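Local coordinates for tryptophanyl-tRNA synthetase (Cryptosporidium parvum Iowa II, PDB 3HV0) that catalyses the ATP-dependent joining of L-tryptophan to tRNA(Trp), releasing AMP and diphosphate, here as the class I synthetase portion of a longer chain, at the interface of chains A and B. Sequence-based numbering; all coordinates share one arbitrary frame. Chains: chain A/B, Tryptophanyl-tRNA synthetase.

Contact 1: the interface of chains A and B. Residues chain A 117, 128, 157-158, 161, 200; chain B 165, 169.
B:Tyr165, from helix 157-172, pushes its phenol ring into a pocket of chain A formed by helices 116-122, 157-174 and 192-202, part of the two-fold dimer interface of this class I aminoacyl-tRNA synthetase; class I TrpRS enzymes work as dimers. It buries 93 Å², and A:Asp117 and A:Ile161 are the main contributors from chain A. With CG anti to the backbone N (chi1 -160°), the ring reaches across to chain A, and the hydroxyl OH of B:Tyr165 donates a hydrogen bond to the carboxylate oxygen OD2 of A:Asp117 at 2.8 Å. The bond takes the anti lone pair of OD2, which lies at the ring edge and in the ring plane, while the carboxylate itself is turned 80° to the ring. On the syn side, the amide ND2 of A:Asn157 reaches both oxygens of A:Asp117, with a nearly straight bond to OD1 (177° at H) and a much bent one to OD2. OD2 thus accepts from both chains, and A:Asn157, a second-shell residue, probably holds the carboxylate in place for the phenol.

A:Ile161 meets one face of the tyrosine ring at about a right angle, its CG1 making a CH-pi contact. CG1 stands anti to the backbone N, and CD1 continues over the CE2 side of the ring. The opposite face is covered from within chain B by CD1 of B:Leu169. CD1 of B:Leu169 also touches CB of A:Asp117 at 3.7 Å, and it packs against CD2 of A:Leu158 and CD1 of A:Leu128. CD2 of A:Leu158 also abuts CD2 of B:Tyr165. CG2 of A:Val200 comes from the opposite direction toward the hydroxyl.

Contact 2: the interface of chains A and B. Residues chain A 120-121, 128, 191, 193; chain B 169-170, 172-173.
A:Phe120 and B:Lys173 meet where the C-terminal end of helix 116-122 in chain A faces the end of helix 157-172 in chain B, both residues keeping helix-like backbone angles although B:Lys173 already lies just beyond its helix. The side-chain amine nitrogen NZ of B:Lys173 donates a hydrogen bond to the backbone carbonyl O of A:Phe120 at 2.7 Å. NZ lies in the carbonyl plane, with a C=O...N angle of 156°. Leaving the backbone with CG anti to N (chi1 -164°) and extended beyond that, the lysine chain runs past A:Phe120 and presents its amine end near the close of the chain A helix, where the helix dipole would probably favour a positive group.

The same chain covers one face of the phenylalanine ring: CD of B:Lys173 sits 3.7 Å above the plane of the A:Phe120 ring, offset toward the rim and nearest to CZ. CG of A:Leu128 lies over the other face, so the ring is sandwiched between its own chain and the partner. Backbone atoms of B:Leu169 come to the ring edge, the carbonyl O of B:Leu169 3.6 Å from CE2 of A:Phe120, and CB of B:Leu169 also approaches CE2. The aliphatic CG of B:Arg170 makes a looser contact with CZ of A:Phe120 at 4.0 Å, with the guanidinium plane of B:Arg170 turned 77° from the ring.

Next to the ring, A:Ile121 crosses B:Leu169 at about a right angle. CG1 of A:Ile121 rests 3.9 Å from CD2 of B:Leu169, while CD1 approaches the leucine carbonyl. Farther along, CB of B:Glu172 packs on CA of A:Gly193 at 3.8 Å, and the side chain of A:Asn191 lies against the backbone of B:Glu172 and B:Lys173. In the fold, the patch joins the C-terminal end of helix 157-172 of one subunit to helix 116-122, the start of helix 128-143 and the beginning of helix 192-202 of the other.

Contact 1: the interface of chains A and B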
loop_
_atom_site.group_PDB
_atom_site.type_symbol
_atom_site.label_atom_id
_atom_site.label_comp_id
_atom_site.label_asym_id
_atom_site.label_seq_id
_atom_site.Cartn_x
_atom_site.Cartn_y
_atom_site.Cartn_z
ATOM N N ASP A 117 -4.571 -6.393 7.112
ATOM C CA ASP A 117 -3.186 -5.995 6.897
ATOM C C ASP A 117 -2.437 -5.627 8.183
ATOM O O ASP A 117 -1.322 -6.096 8.394
ATOM C CB ASP A 117 -3.102 -4.847 5.877
ATOM C CG ASP A 117 -4.053 -3.686 6.190
ATOM O OD1 ASP A 117 -4.729 -3.736 7.230
ATOM O OD2 ASP A 117 -4.118 -2.730 5.389
ATOM N N LEU A 128 -1.813 -13.798 6.824
ATOM C CA LEU A 128 -2.871 -13.077 6.137
ATOM C C LEU A 128 -4.052 -13.979 5.896
ATOM O O LEU A 128 -5.194 -13.508 5.887
ATOM C CB LEU A 128 -2.365 -12.491 4.815
ATOM C CG LEU A 128 -1.504 -11.244 4.948
ATOM C CD1 LEU A 128 -1.113 -10.791 3.545
ATOM C CD2 LEU A 128 -2.225 -10.161 5.709
ATOM N N ASN A 157 -9.154 -4.355 4.298
ATOM C CA ASN A 157 -8.095 -3.671 3.588
ATOM C C ASN A 157 -7.551 -4.505 2.421
ATOM O O ASN A 157 -7.222 -3.963 1.385
ATOM C CB ASN A 157 -6.969 -3.262 4.532
ATOM C CG ASN A 157 -7.300 -2.052 5.353
ATOM O OD1 ASN A 157 -8.173 -1.273 5.003
ATOM N ND2 ASN A 157 -6.611 -1.894 6.465
ATOM N N LEU A 158 -7.477 -5.817 2.561
ATOM C CA LEU A 158 -6.965 -6.618 1.451
ATOM C C LEU A 158 -7.856 -6.502 0.210
ATOM O O LEU A 158 -7.398 -6.690 -0.918
ATOM C CB LEU A 158 -6.758 -8.089 1.852
ATOM C CG LEU A 158 -5.442 -8.396 2.608
ATOM C CD1 LEU A 158 -5.080 -9.879 2.546
ATOM C CD2 LEU A 158 -4.283 -7.639 2.056
ATOM N N ILE A 161 -8.045 -2.058 -0.860
ATOM C CA ILE A 161 -6.803 -1.308 -0.809
ATOM C C ILE A 161 -6.618 -0.360 -2.006
ATOM O O ILE A 161 -6.125 0.755 -1.850
ATOM C CB ILE A 161 -5.562 -2.261 -0.671
ATOM C CG1 ILE A 161 -4.287 -1.437 -0.506
ATOM C CG2 ILE A 161 -5.430 -3.212 -1.843
ATOM C CD1 ILE A 161 -4.276 -0.621 0.753
ATOM N N VAL A 200 -2.960 3.896 5.923
ATOM C CA VAL A 200 -4.072 2.991 5.577
ATOM C C VAL A 200 -5.270 3.194 6.487
ATOM O O VAL A 200 -6.407 3.188 6.022
ATOM C CB VAL A 200 -3.642 1.517 5.595
ATOM C CG1 VAL A 200 -4.783 0.601 5.173
ATOM C CG2 VAL A 200 -2.463 1.316 4.679
ATOM N N TYR B 165 -0.561 -6.621 -3.024
ATOM C CA TYR B 165 -0.579 -6.254 -1.604
ATOM C C TYR B 165 -0.120 -7.378 -0.665
ATOM O O TYR B 165 0.690 -7.132 0.229
ATOM C CB TYR B 165 -1.951 -5.673 -1.193
ATOM C CG TYR B 165 -1.947 -4.829 0.086
ATOM C CD1 TYR B 165 -0.841 -4.054 0.455
ATOM C CD2 TYR B 165 -3.069 -4.775 0.908
ATOM C CE1 TYR B 165 -0.857 -3.279 1.602
ATOM C CE2 TYR B 165 -3.086 -4.000 2.049
ATOM C CZ TYR B 165 -1.977 -3.260 2.383
ATOM O OH TYR B 165 -1.992 -2.527 3.538
ATOM N N LEU B 169 3.062 -6.802 1.769
ATOM C CA LEU B 169 2.972 -6.979 3.234
ATOM C C LEU B 169 3.953 -8.055 3.802
ATOM O O LEU B 169 4.531 -7.883 4.873
ATOM C CB LEU B 169 1.534 -7.321 3.594
ATOM C CG LEU B 169 0.500 -6.183 3.448
ATOM C CD1 LEU B 169 -0.921 -6.726 3.603
ATOM C CD2 LEU B 169 0.746 -5.071 4.444
#

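Contact 2: the interface of chains A and B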
loop_
_atom_site.group_PDB
_atom_site.type_symbol
_atom_site.label_atom_id
_atom_site.label_comp_id
_atom_site.label_asym_id
_atom_site.label_seq_id
_atom_site.Cartn_x
_atom_site.Cartn_y
_atom_site.Cartn_z
ATOM N N PHE A 120 -1.717 -8.787 10.746
ATOM C CA PHE A 120 -0.633 -9.543 10.172
ATOM C C PHE A 120 0.698 -8.796 10.342
ATOM O O PHE A 120 1.732 -9.425 10.564
ATOM C CB PHE A 120 -0.896 -9.808 8.710
ATOM C CG PHE A 120 0.304 -10.326 7.967
ATOM C CD1 PHE A 120 0.738 -11.610 8.167
ATOM C CD2 PHE A 120 0.978 -9.533 7.071
ATOM C CE1 PHE A 120 1.832 -12.106 7.492
ATOM C CE2 PHE A 120 2.078 -10.027 6.382
ATOM C CZ PHE A 120 2.512 -11.310 6.597
ATOM N N ILE A 121 0.679 -7.463 10.239
ATOM C CA ILE A 121 1.915 -6.689 10.314
ATOM C C ILE A 121 2.483 -6.603 11.731
ATOM O O ILE A 121 3.686 -6.803 11.930
ATOM C CB ILE A 121 1.783 -5.272 9.700
ATOM C CG1 ILE A 121 1.839 -5.354 8.172
ATOM C CG2 ILE A 121 2.950 -4.374 10.168
ATOM C CD1 ILE A 121 3.194 -5.829 7.651
ATOM N N LEU A 128 -1.813 -13.798 6.824
ATOM C CA LEU A 128 -2.871 -13.077 6.137
ATOM C C LEU A 128 -4.052 -13.979 5.896
ATOM O O LEU A 128 -5.194 -13.508 5.887
ATOM C CB LEU A 128 -2.365 -12.491 4.815
ATOM C CG LEU A 128 -1.504 -11.244 4.948
ATOM C CD1 LEU A 128 -1.113 -10.791 3.545
ATOM C CD2 LEU A 128 -2.225 -10.161 5.709
ATOM N N ASN A 191 9.718 -3.113 11.877
ATOM C CA ASN A 191 9.592 -3.495 10.481
ATOM C C ASN A 191 8.867 -2.378 9.735
ATOM O O ASN A 191 8.049 -1.677 10.322
ATOM C CB ASN A 191 8.934 -4.890 10.324
ATOM C CG ASN A 191 7.429 -4.873 10.441
ATOM O OD1 ASN A 191 6.725 -4.343 9.588
ATOM N ND2 ASN A 191 6.929 -5.515 11.460
ATOM N N GLY A 193 6.627 -2.275 7.505
ATOM C CA GLY A 193 5.183 -2.398 7.494
ATOM C C GLY A 193 4.478 -1.579 8.565
ATOM O O GLY A 193 3.373 -1.050 8.339
ATOM N N LEU B 169 3.062 -6.802 1.769
ATOM C CA LEU B 169 2.972 -6.979 3.234
ATOM C C LEU B 169 3.953 -8.055 3.802
ATOM O O LEU B 169 4.531 -7.883 4.873
ATOM C CB LEU B 169 1.534 -7.321 3.594
ATOM C CG LEU B 169 0.500 -6.183 3.448
ATOM C CD1 LEU B 169 -0.921 -6.726 3.603
ATOM C CD2 LEU B 169 0.746 -5.071 4.444
ATOM N N ARG B 170 4.133 -9.151 3.077
ATOM C CA ARG B 170 5.071 -10.196 3.473
ATOM C C ARG B 170 6.540 -9.750 3.430
ATOM O O ARG B 170 7.330 -10.129 4.266
ATOM C CB ARG B 170 4.884 -11.420 2.579
ATOM C CG ARG B 170 3.651 -12.223 2.890
ATOM C CD ARG B 170 3.362 -13.245 1.807
ATOM N NE ARG B 170 2.067 -13.908 2.008
ATOM C CZ ARG B 170 1.120 -14.061 1.075
ATOM N NH1 ARG B 170 1.289 -13.619 -0.174
ATOM N NH2 ARG B 170 -0.014 -14.674 1.379
ATOM N N GLU B 172 7.458 -6.538 3.665
ATOM C CA GLU B 172 7.574 -5.448 4.635
ATOM C C GLU B 172 7.791 -5.949 6.056
ATOM O O GLU B 172 8.531 -5.346 6.821
ATOM C CB GLU B 172 6.346 -4.529 4.564
ATOM C CG GLU B 172 6.399 -3.637 3.359
ATOM C CD GLU B 172 5.200 -2.703 3.188
ATOM O OE1 GLU B 172 4.158 -2.873 3.866
ATOM O OE2 GLU B 172 5.314 -1.791 2.326
ATOM N N LYS B 173 7.159 -7.068 6.394
ATOM C CA LYS B 173 7.231 -7.632 7.731
ATOM C C LYS B 173 8.613 -8.199 8.013
ATOM O O LYS B 173 8.981 -8.392 9.172
ATOM C CB LYS B 173 6.184 -8.732 7.879
ATOM C CG LYS B 173 5.885 -9.157 9.308
ATOM C CD LYS B 173 4.847 -10.256 9.302
ATOM C CE LYS B 173 4.593 -10.799 10.678
ATOM N NZ LYS B 173 3.352 -11.628 10.686
#

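The C-alpha centres of contact 1 and contact 2 lie about 9 Å apart, and both include A:Leu128 and B:Leu169. Helix 157-172 of chain B runs through the pair: B:Tyr165 and B:Leu169, one turn apart, supply contact 1; the last turn and the residue just after it supply contact 2. On chain A, helices 116-122, 128-143 and 192-202 serve both, while helix 157-174 joins in at contact 1. The two contacts are therefore neighbouring parts of one continuous surface, and the two-fold symmetry repeats each with the chains exchanged. The shared helices suggest that both contacts jointly set how the subunits are oriented.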